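Local coordinates for protein extracellular PQQ-dependent sugar dehydrogenase (Coprinopsis cinerea, PDB 6JT6) that probably oxidises sugars with a pyrroloquinoline quinone cofactor, and carries a heme-binding cytochrome b domain that is likely to pass on the electrons, at residues A[104-115]-A[186-197]; A[48-59]-A[69-77]. All coordinates share one frame; numbering follows the deposited sequence.

Contact 1. Residues A[104-115]-A[186-197]; sequences LGSSGTNGNIQR and LQQLTNAPPLSG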
loop_
_atom_site.group_PDB
_atom_site.type_symbol
_atom_site.label_atom_id
_atom_site.label_comp_id
_atom_site.label_asym_id
_atom_site.label_seq_id
_atom_site.Cartn_x
_atom_site.Cartn_y
_atom_site.Cartn_z
ATOM N N LEU A 104 1.661 -10.375 -2.747
ATOM C CA LEU A 104 1.310 -11.519 -1.897
ATOM C C LEU A 104 -0.037 -12.064 -2.342
ATOM O O LEU A 104 -0.658 -11.507 -3.265
ATOM C CB LEU A 104 1.283 -11.089 -0.404
ATOM C CG LEU A 104 2.562 -10.431 0.158
ATOM C CD1 LEU A 104 2.507 -10.042 1.665
ATOM C CD2 LEU A 104 3.815 -11.262 -0.124
ATOM N N GLY A 105 -0.514 -13.127 -1.690
ATOM C CA GLY A 105 -1.787 -13.758 -2.047
ATOM C C GLY A 105 -3.004 -12.921 -1.701
ATOM O O GLY A 105 -2.862 -11.819 -1.149
ATOM N N SER A 106 -4.196 -13.445 -2.012
ATOM C CA SER A 106 -5.489 -12.713 -1.931
ATOM C C SER A 106 -5.512 -11.382 -2.734
ATOM O O SER A 106 -6.336 -10.510 -2.488
ATOM C CB SER A 106 -5.925 -12.496 -0.467
ATOM O OG SER A 106 -5.051 -11.613 0.212
ATOM N N SER A 107 -4.601 -11.250 -3.702
ATOM C CA SER A 107 -4.570 -10.126 -4.617
ATOM C C SER A 107 -5.311 -10.470 -5.918
ATOM O O SER A 107 -5.487 -11.645 -6.248
ATOM C CB SER A 107 -3.119 -9.682 -4.920
ATOM O OG SER A 107 -2.454 -9.269 -3.757
ATOM N N GLY A 108 -5.721 -9.431 -6.648
ATOM C CA GLY A 108 -6.410 -9.579 -7.942
ATOM C C GLY A 108 -7.807 -9.007 -7.832
ATOM O O GLY A 108 -8.016 -8.028 -7.105
ATOM N N THR A 109 -8.762 -9.607 -8.541
ATOM C CA THR A 109 -10.138 -9.136 -8.505
ATOM C C THR A 109 -11.146 -10.264 -8.414
ATOM O O THR A 109 -10.910 -11.345 -8.955
ATOM C CB THR A 109 -10.455 -8.144 -9.669
ATOM O OG1 THR A 109 -11.785 -7.610 -9.508
ATOM C CG2 THR A 109 -10.308 -8.802 -11.022
ATOM N N ASN A 110 -12.236 -10.027 -7.688
ATOM C CA ASN A 110 -13.368 -10.972 -7.667
ATOM C C ASN A 110 -14.537 -10.408 -8.488
ATOM O O ASN A 110 -15.644 -10.960 -8.478
ATOM C CB ASN A 110 -13.803 -11.324 -6.234
ATOM C CG ASN A 110 -14.250 -10.110 -5.417
ATOM O OD1 ASN A 110 -14.436 -9.008 -5.948
ATOM N ND2 ASN A 110 -14.380 -10.306 -4.092
ATOM N N GLY A 111 -14.268 -9.308 -9.194
ATOM C CA GLY A 111 -15.286 -8.596 -9.959
ATOM C C GLY A 111 -16.099 -7.596 -9.153
ATOM O O GLY A 111 -16.821 -6.799 -9.733
ATOM N N ASN A 112 -16.004 -7.653 -7.827
ATOM C CA ASN A 112 -16.636 -6.689 -6.935
ATOM C C ASN A 112 -15.566 -5.743 -6.348
ATOM O O ASN A 112 -15.744 -4.532 -6.344
ATOM C CB ASN A 112 -17.412 -7.404 -5.823
ATOM C CG ASN A 112 -18.655 -8.149 -6.346
ATOM O OD1 ASN A 112 -19.161 -7.854 -7.431
ATOM N ND2 ASN A 112 -19.147 -9.120 -5.568
ATOM N N ILE A 113 -14.471 -6.324 -5.845
ATOM C CA ILE A 113 -13.335 -5.572 -5.343
ATOM C C ILE A 113 -12.094 -5.888 -6.151
ATOM O O ILE A 113 -12.026 -6.925 -6.816
ATOM C CB ILE A 113 -13.082 -5.790 -3.817
ATOM C CG1 ILE A 113 -12.837 -7.269 -3.452
ATOM C CG2 ILE A 113 -14.250 -5.222 -3.026
ATOM C CD1 ILE A 113 -12.080 -7.491 -2.152
ATOM N N GLN A 114 -11.132 -4.969 -6.125
ATOM C CA GLN A 114 -9.733 -5.316 -6.421
ATOM C C GLN A 114 -8.873 -5.211 -5.137
ATOM O O GLN A 114 -9.121 -4.361 -4.261
ATOM C CB GLN A 114 -9.155 -4.473 -7.548
ATOM C CG GLN A 114 -9.091 -2.984 -7.245
ATOM C CD GLN A 114 -8.588 -2.203 -8.423
ATOM O OE1 GLN A 114 -7.379 -2.168 -8.681
ATOM N NE2 GLN A 114 -9.511 -1.546 -9.150
ATOM N N ARG A 115 -7.864 -6.071 -5.041
ATOM C CA ARG A 115 -6.949 -6.052 -3.904
ATOM C C ARG A 115 -5.513 -6.153 -4.362
ATOM O O ARG A 115 -5.191 -6.957 -5.263
ATOM C CB ARG A 115 -7.230 -7.241 -3.002
ATOM C CG ARG A 115 -8.176 -6.951 -1.883
ATOM C CD ARG A 115 -8.528 -8.272 -1.242
ATOM N NE ARG A 115 -7.524 -8.892 -0.357
ATOM C CZ ARG A 115 -7.594 -8.854 0.983
ATOM N NH1 ARG A 115 -8.545 -8.131 1.590
ATOM N NH2 ARG A 115 -6.725 -9.512 1.713
ATOM N N LEU A 186 2.833 -12.517 7.429
ATOM C CA LEU A 186 3.534 -12.489 6.142
ATOM C C LEU A 186 3.388 -13.804 5.426
ATOM O O LEU A 186 3.056 -13.814 4.247
ATOM C CB LEU A 186 5.017 -12.129 6.286
ATOM C CG LEU A 186 5.882 -12.055 4.996
ATOM C CD1 LEU A 186 5.347 -11.045 3.983
ATOM C CD2 LEU A 186 7.353 -11.738 5.323
ATOM N N GLN A 187 3.661 -14.902 6.134
ATOM C CA GLN A 187 3.491 -16.269 5.583
ATOM C C GLN A 187 2.056 -16.521 5.158
ATOM O O GLN A 187 1.819 -17.004 4.038
ATOM C CB GLN A 187 3.981 -17.350 6.573
ATOM C CG GLN A 187 3.691 -18.805 6.160
ATOM C CD GLN A 187 2.268 -19.288 6.438
ATOM O OE1 GLN A 187 1.731 -19.148 7.563
ATOM N NE2 GLN A 187 1.638 -19.837 5.414
ATOM N N GLN A 188 1.102 -16.233 6.039
ATOM C CA GLN A 188 -0.333 -16.490 5.737
ATOM C C GLN A 188 -0.771 -15.761 4.462
ATOM O O GLN A 188 -1.448 -16.324 3.627
ATOM C CB GLN A 188 -1.245 -16.051 6.892
ATOM C CG GLN A 188 -1.204 -16.948 8.113
ATOM C CD GLN A 188 -1.859 -18.298 7.878
ATOM O OE1 GLN A 188 -3.040 -18.363 7.580
ATOM N NE2 GLN A 188 -1.078 -19.388 7.993
ATOM N N LEU A 189 -0.357 -14.499 4.320
ATOM C CA LEU A 189 -0.773 -13.712 3.167
ATOM C C LEU A 189 -0.076 -14.192 1.886
ATOM O O LEU A 189 -0.681 -14.182 0.813
ATOM C CB LEU A 189 -0.500 -12.208 3.424
ATOM C CG LEU A 189 -1.359 -11.488 4.493
ATOM C CD1 LEU A 189 -0.778 -10.115 4.806
ATOM C CD2 LEU A 189 -2.780 -11.365 3.965
ATOM N N THR A 190 1.195 -14.600 2.002
ATOM C CA THR A 190 1.935 -15.068 0.843
ATOM C C THR A 190 1.247 -16.334 0.294
ATOM O O THR A 190 1.141 -16.513 -0.928
ATOM C CB THR A 190 3.415 -15.364 1.191
ATOM O OG1 THR A 190 3.987 -14.189 1.763
ATOM C CG2 THR A 190 4.237 -15.772 -0.058
ATOM N N ASN A 191 0.769 -17.171 1.212
ATOM C CA ASN A 191 0.183 -18.468 0.864
ATOM C C ASN A 191 -1.320 -18.429 0.525
ATOM O O ASN A 191 -1.900 -19.464 0.144
ATOM C CB ASN A 191 0.500 -19.508 1.944
ATOM C CG ASN A 191 1.882 -20.118 1.758
ATOM O OD1 ASN A 191 2.764 -19.977 2.606
ATOM N ND2 ASN A 191 2.094 -20.752 0.615
ATOM N N ALA A 192 -1.955 -17.270 0.670
ATOM C CA ALA A 192 -3.363 -17.163 0.328
ATOM C C ALA A 192 -3.454 -17.237 -1.203
ATOM O O ALA A 192 -2.634 -16.641 -1.879
ATOM C CB ALA A 192 -3.947 -15.873 0.856
ATOM N N PRO A 193 -4.432 -17.979 -1.758
ATOM C CA PRO A 193 -4.545 -17.972 -3.220
ATOM C C PRO A 193 -5.012 -16.602 -3.792
ATOM O O PRO A 193 -5.547 -15.745 -3.037
ATOM C CB PRO A 193 -5.598 -19.050 -3.481
ATOM C CG PRO A 193 -6.430 -19.027 -2.252
ATOM C CD PRO A 193 -5.419 -18.886 -1.150
ATOM N N PRO A 194 -4.850 -16.404 -5.116
ATOM C CA PRO A 194 -5.336 -15.160 -5.698
ATOM C C PRO A 194 -6.845 -14.965 -5.536
ATOM O O PRO A 194 -7.600 -15.946 -5.358
ATOM C CB PRO A 194 -4.981 -15.302 -7.189
ATOM C CG PRO A 194 -4.805 -16.750 -7.415
ATOM C CD PRO A 194 -4.253 -17.289 -6.139
ATOM N N LEU A 195 -7.269 -13.707 -5.595
ATOM C CA LEU A 195 -8.693 -13.383 -5.573
ATOM C C LEU A 195 -9.475 -13.995 -6.739
ATOM O O LEU A 195 -9.004 -14.024 -7.881
ATOM C CB LEU A 195 -8.896 -11.872 -5.590
ATOM C CG LEU A 195 -9.259 -11.093 -4.335
ATOM C CD1 LEU A 195 -9.971 -9.823 -4.780
ATOM C CD2 LEU A 195 -10.124 -11.881 -3.355
ATOM N N SER A 196 -10.673 -14.479 -6.432
ATOM C CA SER A 196 -11.562 -15.055 -7.434
ATOM C C SER A 196 -13.025 -14.909 -7.023
ATOM O O SER A 196 -13.913 -14.945 -7.881
ATOM C CB SER A 196 -11.235 -16.539 -7.656
ATOM O OG SER A 196 -11.371 -17.276 -6.448
ATOM N N GLY A 197 -13.269 -14.752 -5.719
ATOM C CA GLY A 197 -14.635 -14.795 -5.183
ATOM C C GLY A 197 -15.069 -16.239 -5.081
ATOM O O GLY A 197 -15.881 -16.747 -5.872
ATOM O OXT GLY A 197 -14.555 -16.930 -4.205
HETATM O O HOH W 1 -7.713 -12.049 -9.877
#
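L195 packs its side chain over the hairpin end of 104-115. Its CD1 lies 3.5 Å from G108 O and meets the side chains of I113 and R115, each crossing it at about a right angle. At the other end, L104 CD1 packs on L186 CD1 at 3.8 Å. With CG anti to its own carbonyl carbon (chi1 -55°), L104 forks toward the helix, and CD2 comes 3.5 Å from T190 OG1.

Backbone bonds tie the tail down. L195 N gives a fairly straight bond to S107 O (2.8 Å). S106 N binds P193 O at 2.9 Å. G105 N to L189 O is weak. G105 CA also sits 3.0 Å from A192 O, where a CB would clash.

Segment 104-115 spans the turn of the hairpin of strands 100-109 and 113-121. N110 OD1 accepts N112 N, an Asx turn, and I113 N, which adds an Asx motif. The C-terminal tail runs along this hairpin after helix 182-191.

R115 grips S106 side-on, with NE on O and NH2 on OG, both in the guanidinium plane. Its NH1 binds Q49, and NH2 also meets D9 in a salt bridge. A water bridges T109 N and L195 O.

Contact 2. Residues A[48-59]-A[69-77]; sequences FQGPASAGWIGN and PLLVGWVDG. With HEM (protoporphyrin IX containing Fe), chain C.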
loop_
_atom_site.group_PDB
_atom_site.type_symbol
_atom_site.label_atom_id
_atom_site.label_comp_id
_atom_site.label_asym_id
_atom_site.label_seq_id
_atom_site.Cartn_x
_atom_site.Cartn_y
_atom_site.Cartn_z
ATOM N N PHE A 48 -3.884 -2.524 -0.581
ATOM C CA PHE A 48 -4.720 -1.570 -1.308
ATOM C C PHE A 48 -5.956 -2.360 -1.683
ATOM O O PHE A 48 -5.849 -3.408 -2.318
ATOM C CB PHE A 48 -4.059 -1.104 -2.608
ATOM C CG PHE A 48 -2.783 -0.305 -2.421
ATOM C CD1 PHE A 48 -2.633 0.602 -1.362
ATOM C CD2 PHE A 48 -1.738 -0.428 -3.356
ATOM C CE1 PHE A 48 -1.458 1.353 -1.247
ATOM C CE2 PHE A 48 -0.566 0.320 -3.227
ATOM C CZ PHE A 48 -0.436 1.201 -2.181
ATOM N N GLN A 49 -7.124 -1.824 -1.350
ATOM C CA GLN A 49 -8.374 -2.496 -1.676
ATOM C C GLN A 49 -9.355 -1.448 -2.156
ATOM O O GLN A 49 -9.462 -0.377 -1.567
ATOM C CB GLN A 49 -8.932 -3.222 -0.448
ATOM C CG GLN A 49 -10.249 -3.954 -0.718
ATOM C CD GLN A 49 -10.551 -4.995 0.351
ATOM O OE1 GLN A 49 -9.782 -5.917 0.562
ATOM N NE2 GLN A 49 -11.682 -4.839 1.027
ATOM N N GLY A 50 -10.092 -1.752 -3.207
ATOM C CA GLY A 50 -11.138 -0.845 -3.596
ATOM C C GLY A 50 -12.099 -1.498 -4.556
ATOM O O GLY A 50 -11.962 -2.696 -4.828
ATOM N N PRO A 51 -13.070 -0.712 -5.060
ATOM C CA PRO A 51 -14.024 -1.153 -6.085
ATOM C C PRO A 51 -13.255 -1.750 -7.254
ATOM O O PRO A 51 -12.220 -1.213 -7.629
ATOM C CB PRO A 51 -14.714 0.167 -6.516
ATOM C CG PRO A 51 -14.586 1.034 -5.311
ATOM C CD PRO A 51 -13.182 0.743 -4.819
ATOM N N ALA A 52 -13.751 -2.850 -7.825
ATOM C CA ALA A 52 -13.064 -3.505 -8.946
ATOM C C ALA A 52 -12.948 -2.613 -10.182
ATOM O O ALA A 52 -12.109 -2.842 -11.051
ATOM C CB ALA A 52 -13.778 -4.791 -9.309
ATOM N N SER A 53 -13.805 -1.612 -10.276
ATOM C CA SER A 53 -13.788 -0.727 -11.423
ATOM C C SER A 53 -12.790 0.425 -11.306
ATOM O O SER A 53 -12.610 1.171 -12.280
ATOM C CB SER A 53 -15.199 -0.193 -11.672
ATOM O OG SER A 53 -15.663 0.602 -10.562
ATOM N N ALA A 54 -12.179 0.594 -10.123
ATOM C CA ALA A 54 -11.214 1.673 -9.885
ATOM C C ALA A 54 -10.019 1.541 -10.809
ATOM O O ALA A 54 -9.641 0.438 -11.186
ATOM C CB ALA A 54 -10.741 1.685 -8.421
ATOM N N GLY A 55 -9.359 2.651 -11.115
ATOM C CA GLY A 55 -8.197 2.594 -12.017
ATOM C C GLY A 55 -6.901 2.185 -11.338
ATOM O O GLY A 55 -6.232 1.229 -11.766
ATOM N N TRP A 56 -6.555 2.898 -10.269
ATOM C CA TRP A 56 -5.400 2.526 -9.446
ATOM C C TRP A 56 -5.546 3.084 -8.024
ATOM O O TRP A 56 -6.379 3.958 -7.760
ATOM C CB TRP A 56 -4.077 2.985 -10.097
ATOM C CG TRP A 56 -3.920 4.466 -10.384
ATOM C CD1 TRP A 56 -4.071 5.091 -11.593
ATOM C CD2 TRP A 56 -3.525 5.487 -9.443
ATOM N NE1 TRP A 56 -3.806 6.456 -11.457
ATOM C CE2 TRP A 56 -3.458 6.712 -10.150
ATOM C CE3 TRP A 56 -3.234 5.477 -8.051
ATOM C CZ2 TRP A 56 -3.068 7.920 -9.533
ATOM C CZ3 TRP A 56 -2.852 6.679 -7.430
ATOM C CH2 TRP A 56 -2.771 7.884 -8.178
ATOM N N ILE A 57 -4.745 2.538 -7.108
ATOM C CA ILE A 57 -4.804 2.872 -5.692
ATOM C C ILE A 57 -3.349 2.979 -5.228
ATOM O O ILE A 57 -2.533 2.095 -5.517
ATOM C CB ILE A 57 -5.508 1.763 -4.883
ATOM C CG1 ILE A 57 -6.843 1.356 -5.534
ATOM C CG2 ILE A 57 -5.653 2.179 -3.383
ATOM C CD1 ILE A 57 -7.459 0.077 -4.954
ATOM N N GLY A 58 -3.040 4.048 -4.504
ATOM C CA GLY A 58 -1.676 4.345 -4.104
ATOM C C GLY A 58 -1.523 5.079 -2.790
ATOM O O GLY A 58 -2.505 5.464 -2.145
ATOM N N ASN A 59 -0.274 5.201 -2.351
ATOM C CA ASN A 59 -0.001 5.903 -1.106
ATOM C C ASN A 59 1.203 6.817 -1.245
ATOM O O ASN A 59 1.845 6.857 -2.285
ATOM C CB ASN A 59 0.165 4.927 0.089
ATOM C CG ASN A 59 1.288 3.917 -0.108
ATOM O OD1 ASN A 59 2.204 4.127 -0.889
ATOM N ND2 ASN A 59 1.216 2.804 0.618
ATOM N N PRO A 69 8.545 7.944 -0.872
ATOM C CA PRO A 69 8.114 6.816 -1.689
ATOM C C PRO A 69 6.615 6.832 -1.916
ATOM O O PRO A 69 5.831 6.999 -0.961
ATOM C CB PRO A 69 8.495 5.586 -0.830
ATOM C CG PRO A 69 9.678 6.081 -0.049
ATOM C CD PRO A 69 9.220 7.468 0.350
ATOM N N LEU A 70 6.255 6.658 -3.183
ATOM C CA LEU A 70 4.868 6.531 -3.588
ATOM C C LEU A 70 4.689 5.111 -4.100
ATOM O O LEU A 70 5.387 4.692 -5.023
ATOM C CB LEU A 70 4.520 7.558 -4.676
ATOM C CG LEU A 70 4.863 9.053 -4.458
ATOM C CD1 LEU A 70 4.392 9.843 -5.673
ATOM C CD2 LEU A 70 4.232 9.701 -3.213
ATOM N N LEU A 71 3.774 4.362 -3.501
ATOM C CA LEU A 71 3.495 3.016 -4.028
ATOM C C LEU A 71 2.170 3.033 -4.716
ATOM O O LEU A 71 1.211 3.606 -4.212
ATOM C CB LEU A 71 3.539 1.933 -2.936
ATOM C CG LEU A 71 4.720 1.942 -1.958
ATOM C CD1 LEU A 71 4.534 0.831 -0.936
ATOM C CD2 LEU A 71 6.085 1.839 -2.634
ATOM N N VAL A 72 2.113 2.406 -5.882
ATOM C CA VAL A 72 0.910 2.412 -6.673
ATOM C C VAL A 72 0.590 0.995 -7.139
ATOM O O VAL A 72 1.458 0.283 -7.680
ATOM C CB VAL A 72 0.952 3.474 -7.806
ATOM C CG1 VAL A 72 2.099 3.230 -8.759
ATOM C CG2 VAL A 72 -0.359 3.525 -8.576
ATOM N N GLY A 73 -0.643 0.581 -6.867
ATOM C CA GLY A 73 -1.118 -0.729 -7.272
ATOM C C GLY A 73 -2.342 -0.658 -8.147
ATOM O O GLY A 73 -3.105 0.324 -8.115
ATOM N N TRP A 74 -2.532 -1.706 -8.952
ATOM C CA TRP A 74 -3.701 -1.856 -9.776
ATOM C C TRP A 74 -3.869 -3.321 -10.194
ATOM O O TRP A 74 -2.995 -4.171 -9.904
ATOM C CB TRP A 74 -3.669 -0.897 -10.969
ATOM C CG TRP A 74 -2.615 -1.211 -12.000
ATOM C CD1 TRP A 74 -2.765 -1.960 -13.141
ATOM C CD2 TRP A 74 -1.263 -0.737 -11.996
ATOM N NE1 TRP A 74 -1.574 -1.982 -13.857
ATOM C CE2 TRP A 74 -0.640 -1.229 -13.181
ATOM C CE3 TRP A 74 -0.533 0.084 -11.129
ATOM C CZ2 TRP A 74 0.703 -0.955 -13.503
ATOM C CZ3 TRP A 74 0.813 0.365 -11.451
ATOM C CH2 TRP A 74 1.417 -0.170 -12.632
ATOM N N VAL A 75 -4.996 -3.618 -10.837
ATOM C CA VAL A 75 -5.216 -4.961 -11.392
ATOM C C VAL A 75 -5.406 -4.835 -12.908
ATOM O O VAL A 75 -6.294 -4.121 -13.369
ATOM C CB VAL A 75 -6.388 -5.722 -10.714
ATOM C CG1 VAL A 75 -6.560 -7.084 -11.354
ATOM C CG2 VAL A 75 -6.085 -5.955 -9.239
ATOM N N ASP A 76 -4.528 -5.501 -13.653
ATOM C CA ASP A 76 -4.574 -5.551 -15.107
ATOM C C ASP A 76 -5.341 -6.820 -15.503
ATOM O O ASP A 76 -4.744 -7.889 -15.591
ATOM C CB ASP A 76 -3.138 -5.586 -15.660
ATOM C CG ASP A 76 -3.086 -5.779 -17.179
ATOM O OD1 ASP A 76 -4.011 -5.307 -17.878
ATOM O OD2 ASP A 76 -2.104 -6.393 -17.657
ATOM N N GLY A 77 -6.662 -6.702 -15.680
ATOM C CA GLY A 77 -7.512 -7.859 -15.981
ATOM C C GLY A 77 -7.759 -8.635 -14.708
ATOM O O GLY A 77 -8.598 -8.238 -13.899
HETATM C CHA HEM C . -1.638 15.518 -4.104
HETATM C CHB HEM C . -0.570 15.963 -8.831
HETATM C CHC HEM C . 0.205 11.193 -9.140
HETATM C CHD HEM C . -0.014 10.939 -4.240
HETATM C C1A HEM C . -1.466 16.040 -5.373
HETATM C C2A HEM C . -1.771 17.376 -5.740
HETATM C C3A HEM C . -1.477 17.485 -7.080
HETATM C C4A HEM C . -0.989 16.230 -7.539
HETATM C CMA HEM C . -1.636 18.726 -7.943
HETATM C CAA HEM C . -2.312 18.472 -4.835
HETATM C CBA HEM C . -3.731 18.195 -4.309
HETATM C CGA HEM C . -4.750 17.865 -5.368
HETATM O O1A HEM C . -5.264 16.719 -5.460
HETATM O O2A HEM C . -5.099 18.754 -6.174
HETATM C C1B HEM C . -0.286 14.698 -9.338
HETATM C C2B HEM C . -0.046 14.446 -10.731
HETATM C C3B HEM C . 0.132 13.081 -10.834
HETATM C C4B HEM C . 0.009 12.535 -9.462
HETATM C CMB HEM C . -0.040 15.503 -11.855
HETATM C CAB HEM C . 0.427 12.221 -12.015
HETATM C CBB HEM C . -0.067 12.439 -13.228
HETATM C C1C HEM C . 0.302 10.705 -7.808
HETATM C C2C HEM C . 0.602 9.370 -7.454
HETATM C C3C HEM C . 0.549 9.281 -6.056
HETATM C C4C HEM C . 0.179 10.585 -5.555
HETATM C CMC HEM C . 0.960 8.292 -8.462
HETATM C CAC HEM C . 0.843 8.070 -5.239
HETATM C CBC HEM C . 0.508 6.831 -5.660
HETATM C C1D HEM C . -0.558 12.173 -3.855
HETATM C C2D HEM C . -0.883 12.479 -2.445
HETATM C C3D HEM C . -1.310 13.747 -2.396
HETATM C C4D HEM C . -1.237 14.220 -3.794
HETATM C CMD HEM C . -0.776 11.571 -1.248
HETATM C CAD HEM C . -1.820 14.499 -1.168
HETATM C CBD HEM C . -0.740 15.095 -0.283
HETATM C CGD HEM C . -0.152 16.292 -0.978
HETATM O O1D HEM C . 1.063 16.353 -1.312
HETATM O O2D HEM C . -0.912 17.230 -1.258
HETATM N NA HEM C . -1.015 15.342 -6.497
HETATM N NB HEM C . -0.245 13.557 -8.637
HETATM N NC HEM C . 0.010 11.402 -6.657
HETATM N ND HEM C . -0.755 13.270 -4.637
HETATM FE FE HEM C . -0.500 13.419 -6.553
HETATM O O HOH W 2 -7.091 -1.346 -11.253
#
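The F48 ring reaches strand 70-76 with CZ, 3.6 Å from L71 O. I57 O lies over one face of this ring, toward the rim, and N59 CG is at its edge, in plane. The W56 indole has G58 N at its edge. V72 CG2 lies 3.5 Å from W56 CE3, and C2C of the heme is 3.8 Å from W56 CH2. W56 CG sits between its backbone N and carbonyl carbon (chi1 58°), and the ring extends along its own strand to the heme. W56 NE1 binds Y162 O. Cutting this residue back to an alanine would probably open a gap beside V72 CG2 and the heme edge, and leave Y162 O without the indole N-H.

Strands 56-60 and 70-76 form an antiparallel hairpin in the heme-side sheet. I57 and G73 are a hydrogen-bonded pair, with I57 N to G73 O at 2.9 Å and G73 N to I57 O at 2.8 Å. G55 and W56 form a classic beta bulge opposite H146. G58 and V72 are a non-hydrogen-bonded pair. A CB on G58 would clash with L71 O and a heme vinyl carbon; one on G73 would clash with F48.

N59 N binds L71 O at 2.9 Å. L71 N lies nearly in line with the N59 side-chain carbonyl, 3.1 Å from OD1, though its N-H is bent. N59 ND2 binds Y30 OH. The N59 and L71 side chains lie side by side, pointing the same way. L70 CB packs 3.8 Å from CAC of the heme.

Overall arrangement
The two contacts are in series along the chain: contact 2 closes before contact 1 opens. Their centres lie about 13 Å apart. Contact 2 is buried nearer the middle of the chain, and contact 1 lies farther out, at the C-terminal tail. They meet through neighbouring strands 43-51 and 113-121 of the mixed sheet, where Q114 N probably bonds G50 O. From strand 43-51 the chain crosses to the second, antiparallel sheet, which holds strands 56-60 and 70-76. The two sheets fit the beta-sandwich of cellobiose dehydrogenase cytochrome domains. Contact 2 supplies part of the heme pocket wall; contact 1 lays the end of helix 182-191 and the C-terminal tail along a hairpin of the mixed sheet.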